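Local atomic coordinates of alpha-11 giardin (Giardia intestinalis, PDB entry 2II2), a protein that binds calcium and is an annexin-family giardin, probably involved in calcium-dependent phospholipid binding and in parasite attachment to the intestinal mucosa. Residues A[15-20]-A[53-58]; A[282-287]-A[304-309]. All coordinates share one frame; numbering follows the deposited sequence.

Contact 1: residues A[15-20]-A[53-58]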
loop_
_atom_site.group_PDB
_atom_site.type_symbol
_atom_site.label_atom_id
_atom_site.label_comp_id
_atom_site.label_asym_id
_atom_site.label_seq_id
_atom_site.Cartn_x
_atom_site.Cartn_y
_atom_site.Cartn_z
ATOM N N ALA A 15 -2.754 0.644 30.387
ATOM C CA ALA A 15 -4.066 0.320 30.922
ATOM C C ALA A 15 -5.124 0.117 29.825
ATOM O O ALA A 15 -5.992 -0.769 29.933
ATOM C CB ALA A 15 -4.515 1.383 31.908
ATOM N N ILE A 16 -5.083 0.967 28.798
ATOM C CA ILE A 16 -5.985 0.810 27.645
ATOM C C ILE A 16 -5.811 -0.578 27.021
ATOM O O ILE A 16 -6.789 -1.270 26.717
ATOM C CB ILE A 16 -5.695 1.902 26.601
ATOM C CG1 ILE A 16 -6.228 3.255 27.078
ATOM C CG2 ILE A 16 -6.313 1.570 25.255
ATOM C CD1 ILE A 16 -5.766 4.436 26.243
ATOM N N LEU A 17 -4.552 -0.963 26.842
ATOM C CA LEU A 17 -4.264 -2.248 26.230
ATOM C C LEU A 17 -4.694 -3.425 27.113
ATOM O O LEU A 17 -5.329 -4.394 26.623
ATOM C CB LEU A 17 -2.782 -2.308 25.830
ATOM C CG LEU A 17 -2.389 -1.385 24.660
ATOM C CD1 LEU A 17 -0.865 -1.330 24.505
ATOM C CD2 LEU A 17 -3.049 -1.786 23.339
ATOM N N GLU A 18 -4.406 -3.303 28.422
ATOM C CA GLU A 18 -4.817 -4.351 29.346
ATOM C C GLU A 18 -6.333 -4.518 29.420
ATOM O O GLU A 18 -6.819 -5.611 29.698
ATOM C CB GLU A 18 -4.194 -4.127 30.731
ATOM C CG GLU A 18 -2.689 -4.347 30.689
ATOM C CD GLU A 18 -1.941 -3.812 31.900
ATOM O OE1 GLU A 18 -2.487 -2.988 32.664
ATOM O OE2 GLU A 18 -0.781 -4.232 32.072
ATOM N N ALA A 19 -7.076 -3.435 29.172
ATOM C CA ALA A 19 -8.534 -3.481 29.154
ATOM C C ALA A 19 -9.082 -3.908 27.789
ATOM O O ALA A 19 -10.307 -4.074 27.633
ATOM C CB ALA A 19 -9.114 -2.129 29.548
ATOM N N LYS A 20 -8.193 -4.074 26.795
ATOM C CA LYS A 20 -8.582 -4.354 25.423
ATOM C C LYS A 20 -9.550 -3.284 24.918
ATOM O O LYS A 20 -10.472 -3.578 24.146
ATOM C CB LYS A 20 -9.147 -5.765 25.272
ATOM C CG LYS A 20 -8.285 -6.837 25.898
ATOM C CD LYS A 20 -8.820 -8.224 25.609
ATOM C CE LYS A 20 -8.081 -9.284 26.405
ATOM N NZ LYS A 20 -6.612 -9.325 26.128
ATOM N N ILE A 53 4.881 -2.947 20.320
ATOM C CA ILE A 53 4.082 -3.522 19.255
ATOM C C ILE A 53 3.681 -4.946 19.612
ATOM O O ILE A 53 2.529 -5.313 19.482
ATOM C CB ILE A 53 4.792 -3.418 17.885
ATOM C CG1 ILE A 53 4.996 -1.934 17.569
ATOM C CG2 ILE A 53 3.978 -4.157 16.811
ATOM C CD1 ILE A 53 5.542 -1.644 16.237
ATOM N N ALA A 54 4.621 -5.725 20.136
ATOM C CA ALA A 54 4.281 -7.080 20.516
ATOM C C ALA A 54 3.239 -7.101 21.640
ATOM O O ALA A 54 2.356 -7.934 21.666
ATOM C CB ALA A 54 5.543 -7.857 20.933
ATOM N N PHE A 55 3.371 -6.167 22.577
ATOM C CA PHE A 55 2.408 -6.073 23.672
ATOM C C PHE A 55 1.039 -5.673 23.144
ATOM O O PHE A 55 0.049 -6.235 23.545
ATOM C CB PHE A 55 2.901 -5.096 24.734
ATOM C CG PHE A 55 2.013 -5.009 25.954
ATOM C CD1 PHE A 55 1.864 -6.107 26.793
ATOM C CD2 PHE A 55 1.363 -3.821 26.289
ATOM C CE1 PHE A 55 1.055 -6.051 27.914
ATOM C CE2 PHE A 55 0.541 -3.750 27.411
ATOM C CZ PHE A 55 0.393 -4.853 28.242
ATOM N N LEU A 56 0.995 -4.698 22.235
ATOM C CA LEU A 56 -0.265 -4.340 21.577
ATOM C C LEU A 56 -0.903 -5.583 20.932
ATOM O O LEU A 56 -2.085 -5.835 21.120
ATOM C CB LEU A 56 -0.039 -3.205 20.586
ATOM C CG LEU A 56 -1.262 -2.657 19.845
ATOM C CD1 LEU A 56 -1.024 -1.233 19.416
ATOM C CD2 LEU A 56 -1.598 -3.516 18.637
ATOM N N LYS A 57 -0.096 -6.373 20.217
ATOM C CA LYS A 57 -0.630 -7.559 19.550
ATOM C C LYS A 57 -1.087 -8.609 20.559
ATOM O O LYS A 57 -2.059 -9.321 20.300
ATOM C CB LYS A 57 0.409 -8.135 18.599
ATOM C CG LYS A 57 0.651 -7.331 17.339
ATOM C CD LYS A 57 1.640 -8.068 16.443
ATOM C CE LYS A 57 2.142 -7.234 15.279
ATOM N NZ LYS A 57 3.315 -7.876 14.618
ATOM N N LYS A 58 -0.395 -8.700 21.697
ATOM C CA LYS A 58 -0.757 -9.648 22.745
ATOM C C LYS A 58 -2.098 -9.295 23.380
ATOM O O LYS A 58 -2.841 -10.174 23.798
ATOM C CB LYS A 58 0.336 -9.711 23.817
ATOM C CG LYS A 58 0.202 -10.882 24.797
ATOM C CD LYS A 58 1.205 -10.787 25.943
ATOM C CE LYS A 58 1.032 -11.893 26.981
ATOM N NZ LYS A 58 -0.335 -11.959 27.607
HETATM O O HOH W 1 -4.134 -10.606 26.376
#
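Leu17 meets Phe55 and Leu56 together, one methyl for each. Its CD1 lies against the Phe55 ring, 3.8 Å from Phe55 CD2, in an oblique approach. Leu17 CB also touches the ring, 4.0 Å from Phe55 CE2. The other methyl, Leu17 CD2, packs on the branch point of Leu56, with CD2 and Leu56 CG 4.0 Å apart. Phe55 has CG anti to its backbone N (chi1 -176°), which carries the ring out from helix 52-59 to the end of helix 9-18. There Glu18 borders the ring: its CG sits near the ring plane, at the edge, 4.0 Å from Phe55 CZ. The Glu18 carboxylate is turned 78° from the ring, and its OE2 forms a salt bridge with Lys14.

The fold is the all-helical annexin fold, and two of its helices pack here through apolar side chains. Helix 9-18 finishes in a Schellman motif, with Lys20 at positive phi and Lys20 N bonded to Leu17 O. From this turn the Lys20 side chain reaches across to helix 52-59. Its NZ hydrogen-bonds Cys59 O. A water accepts a weak bond from Lys20 NZ and donates one to Lys58 O. Leu17 touches Ile60, and the side chain of Leu56 lies about 4 Å from that of Glu66. Ile60 and Glu66 bind calcium in another structure of this protein; no ion is bound to the chain here.

Contact 2: residues A[282-287]-A[304-309]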
loop_
_atom_site.group_PDB
_atom_site.type_symbol
_atom_site.label_atom_id
_atom_site.label_comp_id
_atom_site.label_asym_id
_atom_site.label_seq_id
_atom_site.Cartn_x
_atom_site.Cartn_y
_atom_site.Cartn_z
ATOM N N ASP A 282 -16.673 9.661 3.633
ATOM C CA ASP A 282 -18.014 9.077 3.583
ATOM C C ASP A 282 -17.983 7.585 3.229
ATOM O O ASP A 282 -18.770 6.788 3.740
ATOM C CB ASP A 282 -18.900 9.823 2.576
ATOM C CG ASP A 282 -19.068 11.319 2.906
ATOM O OD1 ASP A 282 -18.748 11.757 4.036
ATOM O OD2 ASP A 282 -19.531 12.051 2.004
ATOM N N ASP A 283 -17.071 7.200 2.344
ATOM C CA ASP A 283 -16.990 5.817 1.929
ATOM C C ASP A 283 -16.382 4.909 2.992
ATOM O O ASP A 283 -16.778 3.747 3.135
ATOM C CB ASP A 283 -16.239 5.683 0.622
ATOM C CG ASP A 283 -17.055 6.135 -0.579
ATOM O OD1 ASP A 283 -18.203 6.607 -0.416
ATOM O OD2 ASP A 283 -16.516 6.000 -1.697
ATOM N N ILE A 284 -15.447 5.423 3.781
ATOM C CA ILE A 284 -14.955 4.655 4.909
ATOM C C ILE A 284 -16.113 4.369 5.876
ATOM O O ILE A 284 -16.301 3.233 6.332
ATOM C CB ILE A 284 -13.784 5.399 5.608
ATOM C CG1 ILE A 284 -12.519 5.371 4.714
ATOM C CG2 ILE A 284 -13.491 4.760 6.943
ATOM C CD1 ILE A 284 -11.435 6.402 5.072
ATOM N N LEU A 285 -16.903 5.404 6.162
ATOM C CA LEU A 285 -18.060 5.282 7.045
ATOM C C LEU A 285 -19.065 4.275 6.515
ATOM O O LEU A 285 -19.587 3.432 7.266
ATOM C CB LEU A 285 -18.742 6.652 7.224
ATOM C CG LEU A 285 -18.047 7.684 8.134
ATOM C CD1 LEU A 285 -18.646 9.081 7.970
ATOM C CD2 LEU A 285 -18.111 7.252 9.588
ATOM N N SER A 286 -19.358 4.352 5.217
ATOM C CA SER A 286 -20.367 3.482 4.612
ATOM C C SER A 286 -19.899 2.050 4.486
ATOM O O SER A 286 -20.658 1.117 4.763
ATOM C CB SER A 286 -20.749 3.984 3.220
ATOM O OG SER A 286 -21.389 5.235 3.289
ATOM N N ARG A 287 -18.656 1.886 4.019
ATOM C CA ARG A 287 -18.156 0.568 3.642
ATOM C C ARG A 287 -17.851 -0.318 4.821
ATOM O O ARG A 287 -18.138 -1.526 4.790
ATOM C CB ARG A 287 -16.892 0.697 2.754
ATOM C CG ARG A 287 -16.145 -0.631 2.483
ATOM C CD ARG A 287 -17.031 -1.549 1.696
ATOM N NE ARG A 287 -16.496 -2.895 1.383
ATOM C CZ ARG A 287 -16.672 -3.981 2.144
ATOM N NH1 ARG A 287 -17.304 -3.893 3.314
ATOM N NH2 ARG A 287 -16.227 -5.173 1.749
ATOM N N MET A 304 -9.316 7.867 11.895
ATOM C CA MET A 304 -8.295 8.521 12.698
ATOM C C MET A 304 -6.971 8.579 11.959
ATOM O O MET A 304 -6.346 9.653 11.925
ATOM C CB MET A 304 -8.180 7.844 14.074
ATOM C CG MET A 304 -7.121 8.415 15.001
ATOM S SD MET A 304 -5.428 7.847 14.677
ATOM C CE MET A 304 -5.601 6.075 14.977
ATOM N N PHE A 305 -6.513 7.463 11.406
ATOM C CA PHE A 305 -5.210 7.484 10.768
ATOM C C PHE A 305 -5.171 8.402 9.538
ATOM O O PHE A 305 -4.122 8.988 9.238
ATOM C CB PHE A 305 -4.744 6.077 10.401
ATOM C CG PHE A 305 -4.090 5.316 11.521
ATOM C CD1 PHE A 305 -4.592 4.074 11.932
ATOM C CD2 PHE A 305 -2.927 5.790 12.118
ATOM C CE1 PHE A 305 -3.974 3.364 12.959
ATOM C CE2 PHE A 305 -2.298 5.102 13.158
ATOM C CZ PHE A 305 -2.825 3.859 13.573
ATOM N N TRP A 306 -6.292 8.550 8.850
ATOM C CA TRP A 306 -6.345 9.398 7.671
ATOM C C TRP A 306 -6.730 10.826 7.992
ATOM O O TRP A 306 -6.815 11.650 7.085
ATOM C CB TRP A 306 -7.338 8.825 6.651
ATOM C CG TRP A 306 -6.808 7.665 5.913
ATOM C CD1 TRP A 306 -7.188 6.352 6.029
ATOM C CD2 TRP A 306 -5.782 7.700 4.915
ATOM N NE1 TRP A 306 -6.449 5.571 5.173
ATOM C CE2 TRP A 306 -5.557 6.378 4.500
ATOM C CE3 TRP A 306 -5.018 8.727 4.348
ATOM C CZ2 TRP A 306 -4.613 6.055 3.518
ATOM C CZ3 TRP A 306 -4.075 8.407 3.382
ATOM C CH2 TRP A 306 -3.878 7.087 2.995
ATOM N N LYS A 307 -6.949 11.137 9.276
ATOM C CA LYS A 307 -7.331 12.522 9.670
ATOM C C LYS A 307 -8.642 12.934 9.012
ATOM O O LYS A 307 -8.815 14.086 8.589
ATOM C CB LYS A 307 -6.204 13.544 9.442
ATOM C CG LYS A 307 -5.001 13.246 10.295
ATOM C CD LYS A 307 -3.993 14.378 10.246
ATOM C CE LYS A 307 -2.856 14.104 11.208
ATOM N NZ LYS A 307 -1.805 15.156 11.079
ATOM N N LEU A 308 -9.570 11.987 8.974
ATOM C CA LEU A 308 -10.894 12.204 8.402
ATOM C C LEU A 308 -11.999 12.017 9.439
ATOM O O LEU A 308 -13.175 11.876 9.061
ATOM C CB LEU A 308 -11.107 11.240 7.239
ATOM C CG LEU A 308 -10.180 11.361 6.026
ATOM C CD1 LEU A 308 -10.459 10.212 5.048
ATOM C CD2 LEU A 308 -10.342 12.728 5.348
ATOM N N ALA A 309 -11.620 11.947 10.719
ATOM C CA ALA A 309 -12.564 11.707 11.816
ATOM C C ALA A 309 -13.362 12.961 12.094
ATOM O O ALA A 309 -14.549 12.876 12.380
ATOM C CB ALA A 309 -11.836 11.232 13.078
#
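The Trp306 indole meets Ile284 obliquely. Ile284 CD1 is 4.4 Å from Trp306 CD1, at the five-membered ring. Phe240 forms an edge-to-face pair with the same indole, and Trp306 NE1 is hydrogen-bonded to Thr260 OG1, which satisfies this buried N-H. The neighbouring Phe305 ring carries Met304 CE on one face, over its centre and 3.6 Å above the plane.

Across the contact the closest approach is between methyls: Ile284 CD1 and Leu308 CD1 are 3.9 Å apart. The two side chains cross at about a right angle. Ile284 CG1 is anti to the carbonyl carbon (chi1 -71°), and chi2 of 163° extends the branch, which puts CD1 at its far end against Leu308 CD1. Leu308 follows a Schellman motif that closes helix 298-306, where Lys307 takes positive phi. This turn brings Leu308 back to Ile284.

Ile284 of helix 280-287 also packs on Cys302 and Leu303 of helix 298-306. Behind the contact, Met304 and Phe305 reach helices 22-29 and 64-73.

In the fold
The two contacts come in series along the chain: contact 1 closes near the N-terminus before contact 2 opens near the C-terminus. Their centres are 24 Å apart, and their nearest atoms, about 8 Å apart, do not touch. Contact 1 joins helices 9-18 and 52-59; contact 2 joins helix 280-287 to the end of helix 298-306 and the residues after it. Helices 22-29 and 64-73 lie between them and touch side chains of both. The last helix of the chain, 298-306, thus packs against two helices of its N-terminal part. Contact 1 borders Ile60 and Glu66, which bind calcium in another structure of this protein, whereas contact 2 is buried packing away from that site.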